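Local coordinates for protein alanine racemase (Corynebacterium glutamicum, PDB 2DY3) that belongs to the alanine racemase family, with a TIM-barrel-type N-terminal domain and a largely beta C-terminal domain, and binds pyridoxal-5'-phosphate, at residues P47-A51 with H52-A56; D277-P280 with R281-G285. All blocks are in the same frame, centred on the assembly; numbering follows the deposited sequence.

Contact 1 of 2, residues P47-A51 with H52-A56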
loop_
_atom_site.group_PDB
_atom_site.type_symbol
_atom_site.label_atom_id
_atom_site.label_comp_id
_atom_site.label_asym_id
_atom_site.label_seq_id
_atom_site.Cartn_x
_atom_site.Cartn_y
_atom_site.Cartn_z
ATOM N N PRO B 47 -10.453 2.066 -19.613
ATOM C CA PRO B 47 -11.372 1.832 -20.733
ATOM C C PRO B 47 -12.629 2.696 -20.636
ATOM O O PRO B 47 -13.161 3.164 -21.643
ATOM C CB PRO B 47 -11.674 0.342 -20.623
ATOM C CG PRO B 47 -10.430 -0.212 -20.041
ATOM C CD PRO B 47 -10.098 0.796 -18.958
ATOM N N VAL B 48 -13.105 2.919 -19.420
ATOM C CA VAL B 48 -14.289 3.739 -19.245
ATOM C C VAL B 48 -13.964 5.177 -19.616
ATOM O O VAL B 48 -14.732 5.846 -20.314
ATOM C CB VAL B 48 -14.797 3.680 -17.796
ATOM C CG1 VAL B 48 -15.861 4.740 -17.579
ATOM C CG2 VAL B 48 -15.361 2.287 -17.504
ATOM N N ILE B 49 -12.808 5.650 -19.163
ATOM C CA ILE B 49 -12.398 7.006 -19.470
ATOM C C ILE B 49 -12.206 7.166 -20.971
ATOM O O ILE B 49 -12.505 8.221 -21.542
ATOM C CB ILE B 49 -11.088 7.364 -18.749
ATOM C CG1 ILE B 49 -11.349 7.479 -17.247
ATOM C CG2 ILE B 49 -10.522 8.655 -19.304
ATOM C CD1 ILE B 49 -10.141 7.856 -16.437
ATOM N N ALA B 50 -11.711 6.110 -21.610
ATOM C CA ALA B 50 -11.475 6.147 -23.048
ATOM C C ALA B 50 -12.796 6.233 -23.801
ATOM O O ALA B 50 -12.934 6.993 -24.760
ATOM C CB ALA B 50 -10.706 4.900 -23.485
ATOM N N ALA B 51 -13.766 5.448 -23.350
ATOM C CA ALA B 51 -15.081 5.398 -23.977
ATOM C C ALA B 51 -15.886 6.677 -23.788
ATOM O O ALA B 51 -16.968 6.813 -24.353
ATOM C CB ALA B 51 -15.862 4.201 -23.438
ATOM N N HIS B 52 -15.371 7.621 -23.001
ATOM C CA HIS B 52 -16.108 8.862 -22.805
ATOM C C HIS B 52 -15.422 10.154 -23.210
ATOM O O HIS B 52 -15.761 11.224 -22.705
ATOM C CB HIS B 52 -16.620 8.964 -21.364
ATOM C CG HIS B 52 -17.739 8.017 -21.072
ATOM N ND1 HIS B 52 -17.528 6.718 -20.662
ATOM C CD2 HIS B 52 -19.077 8.145 -21.241
ATOM C CE1 HIS B 52 -18.687 6.086 -20.594
ATOM N NE2 HIS B 52 -19.642 6.928 -20.940
ATOM N N GLY B 53 -14.461 10.068 -24.121
ATOM C CA GLY B 53 -13.827 11.288 -24.579
ATOM C C GLY B 53 -12.333 11.496 -24.433
ATOM O O GLY B 53 -11.778 12.336 -25.136
ATOM N N ALA B 54 -11.675 10.764 -23.541
ATOM C CA ALA B 54 -10.236 10.947 -23.366
ATOM C C ALA B 54 -9.496 10.890 -24.700
ATOM O O ALA B 54 -9.679 9.962 -25.486
ATOM C CB ALA B 54 -9.674 9.888 -22.413
ATOM N N ASP B 55 -8.654 11.887 -24.943
ATOM C CA ASP B 55 -7.871 11.961 -26.172
ATOM C C ASP B 55 -6.529 11.276 -25.991
ATOM O O ASP B 55 -5.874 10.882 -26.961
ATOM C CB ASP B 55 -7.643 13.422 -26.547
ATOM C CG ASP B 55 -8.932 14.135 -26.874
ATOM O OD1 ASP B 55 -9.544 13.782 -27.900
ATOM O OD2 ASP B 55 -9.334 15.030 -26.106
ATOM N N ALA B 56 -6.122 11.131 -24.735
ATOM C CA ALA B 56 -4.838 10.517 -24.431
ATOM C C ALA B 56 -4.763 10.137 -22.960
ATOM O O ALA B 56 -5.663 10.453 -22.181
ATOM C CB ALA B 56 -3.715 11.487 -24.781
HETATM O O HOH W 1 -11.871 8.806 -26.520
#

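Contact 2 of 2, residues D277-P280 with R281-G285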
loop_
_atom_site.group_PDB
_atom_site.type_symbol
_atom_site.label_atom_id
_atom_site.label_comp_id
_atom_site.label_asym_id
_atom_site.label_seq_id
_atom_site.Cartn_x
_atom_site.Cartn_y
_atom_site.Cartn_z
ATOM N N ASP B 277 -3.181 -2.885 5.756
ATOM C CA ASP B 277 -4.182 -2.671 4.718
ATOM C C ASP B 277 -4.283 -1.212 4.273
ATOM O O ASP B 277 -5.089 -0.875 3.412
ATOM C CB ASP B 277 -5.546 -3.179 5.208
ATOM C CG ASP B 277 -5.493 -4.631 5.673
ATOM O OD1 ASP B 277 -5.325 -5.531 4.817
ATOM O OD2 ASP B 277 -5.608 -4.871 6.901
ATOM N N GLY B 278 -3.467 -0.347 4.861
ATOM C CA GLY B 278 -3.500 1.051 4.474
ATOM C C GLY B 278 -3.932 2.010 5.565
ATOM O O GLY B 278 -3.822 3.225 5.401
ATOM N N MET B 279 -4.443 1.479 6.668
ATOM C CA MET B 279 -4.875 2.322 7.773
ATOM C C MET B 279 -3.664 2.707 8.600
ATOM O O MET B 279 -3.131 1.893 9.355
ATOM C CB MET B 279 -5.869 1.588 8.670
ATOM C CG MET B 279 -6.355 2.419 9.853
ATOM S SD MET B 279 -7.493 3.773 9.394
ATOM C CE MET B 279 -6.408 5.041 9.042
ATOM N N PRO B 280 -3.208 3.957 8.464
ATOM C CA PRO B 280 -2.047 4.462 9.205
ATOM C C PRO B 280 -2.237 4.339 10.715
ATOM O O PRO B 280 -3.348 4.518 11.229
ATOM C CB PRO B 280 -1.972 5.923 8.771
ATOM C CG PRO B 280 -2.542 5.899 7.392
ATOM C CD PRO B 280 -3.727 4.982 7.544
ATOM N N ARG B 281 -1.158 4.029 11.423
ATOM C CA ARG B 281 -1.223 3.929 12.875
ATOM C C ARG B 281 -1.465 5.336 13.436
ATOM O O ARG B 281 -2.080 5.500 14.489
ATOM C CB ARG B 281 0.087 3.355 13.427
ATOM C CG ARG B 281 0.323 1.901 13.034
ATOM C CD ARG B 281 1.682 1.374 13.473
ATOM N NE ARG B 281 1.882 1.415 14.921
ATOM C CZ ARG B 281 2.596 2.344 15.551
ATOM N NH1 ARG B 281 3.185 3.313 14.865
ATOM N NH2 ARG B 281 2.721 2.307 16.870
ATOM N N HIS B 282 -0.990 6.347 12.707
ATOM C CA HIS B 282 -1.131 7.748 13.104
ATOM C C HIS B 282 -2.563 8.263 13.034
ATOM O O HIS B 282 -2.882 9.316 13.594
ATOM C CB HIS B 282 -0.242 8.637 12.226
ATOM C CG HIS B 282 1.222 8.473 12.488
ATOM N ND1 HIS B 282 2.190 9.008 11.666
ATOM C CD2 HIS B 282 1.883 7.840 13.486
ATOM C CE1 HIS B 282 3.384 8.712 12.147
ATOM N NE2 HIS B 282 3.225 8.005 13.251
ATOM N N ALA B 283 -3.427 7.529 12.343
ATOM C CA ALA B 283 -4.819 7.940 12.223
ATOM C C ALA B 283 -5.545 7.759 13.551
ATOM O O ALA B 283 -6.704 8.152 13.693
ATOM C CB ALA B 283 -5.507 7.134 11.140
ATOM N N GLN B 284 -4.855 7.174 14.523
ATOM C CA GLN B 284 -5.444 6.934 15.835
ATOM C C GLN B 284 -6.109 8.163 16.458
ATOM O O GLN B 284 -5.502 9.229 16.564
ATOM C CB GLN B 284 -4.384 6.386 16.796
ATOM C CG GLN B 284 -4.875 6.224 18.224
ATOM C CD GLN B 284 -3.913 5.442 19.095
ATOM O OE1 GLN B 284 -4.150 5.263 20.290
ATOM N NE2 GLN B 284 -2.822 4.969 18.502
ATOM N N GLY B 285 -7.363 7.993 16.870
ATOM C CA GLY B 285 -8.119 9.060 17.504
ATOM C C GLY B 285 -8.427 10.283 16.663
ATOM O O GLY B 285 -8.839 11.318 17.193
#

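Contact 1 of 2, residues P47-A51 with H52-A56
His52 ND1 donates to Val48 O at 2.9 Å, a nearly straight bond (167°), where helix 42-50 of the TIM-barrel domain ends and the chain turns toward strand 56-59. The carbonyl oxygen lies almost in the imidazole plane, at the ring edge, a geometry that favours this rotation of the ring. CG of His52 stands beside its own backbone N (chi1 -72°), which folds the ring back alongside Val48, both side chains pointing the same way; Ala51 O sits over one ring face. The backbone finishes the helix in the pattern of a Schellman motif. Ile49 O receives His52 N at 3.3 Å and also Ala54 N, in a weak six-to-one bond. Inside that loop Gly53 N makes a weak bond of 3.5 Å to Ala50 O, closing a type I turn from Ala50 to Gly53. Gly53 has phi 121°, where a CB would press on the preceding carbonyl oxygen, and Gly53 O accepts from Lys21 NZ. A water donates to Ala50 O and to Ala54 O, each at 2.7 Å, bridging the helix end to the outgoing chain. Further out, the His52 side chain meets Ala14 and Thr17 of helix 10-24, while Ile49 reaches the buried side, touching Ile13, Ala31 and Phe57. The apolar pair that spans a Schellman motif is present too: Ile49 CG2, anti to its N, meets Ala54 CB at a tight 3.5 Å.

Contact 2 of 2, residues D277-P280 with R281-G285
A beta turn of type I geometry from Pro280 to Ala283 lies in the loop between strands 267-271 and 288-291 of the C-terminal beta domain, at the interface with the second subunit. Its closing bond runs from Ala283 N to Pro280 O, 3.2 Å long with an N-H...O angle of 154°. A second bond of the same span, Gln284 N to Arg281 O at 3.2 Å, follows at once, so two turns overlap and residues 281-283 keep helical backbone angles without forming a regular helix. Pro280, with no N-H to offer, is the first residue of the turn and leads the chain into it. Ala283 CB points back toward the incoming chain. Met279 starts extended, with CG anti to the backbone N (chi1 180°), then bends at its next two torsions, and in this folded shape its side chain packs on Phe287 and Val302. The modelled approach of Met279 CE to Ala283 CB is too short to be trusted, and its closeness is doubtful. On its own account Ala283 packs on Leu341 of the same chain. The polar end of His282 is taken up across the interface, where NE2 is hydrogen-bonded to Asp342 O of the second subunit, and Arg281 packs on Glu347 of that subunit. Within the turn itself, Ala283 CB rests 3.4 Å from Pro280 O, with Pro280 CB 4.4 Å from the same methyl.

Contacts 1 and 2 fall in different domains and on opposite sides of the chain's centre, with centres 35 Å apart and nearest atoms about 22 Å apart, so they do not touch. Both are local chain reversals, but no other chain of the assembly touches contact 1, whereas contact 2 packs against the second subunit. Each stands at a remove from pyridoxal-5'-phosphate: the side chain of Ile49 is about 11 Å from a bound copy, and that of Arg281 about 12 Å. Neither lines the pyridoxal-5'-phosphate pocket, whose residues include Lys34 and Tyr38, shortly before contact 1 in the chain, and Tyr346, whose sequence neighbour Glu347, on the second subunit, packs on Arg281.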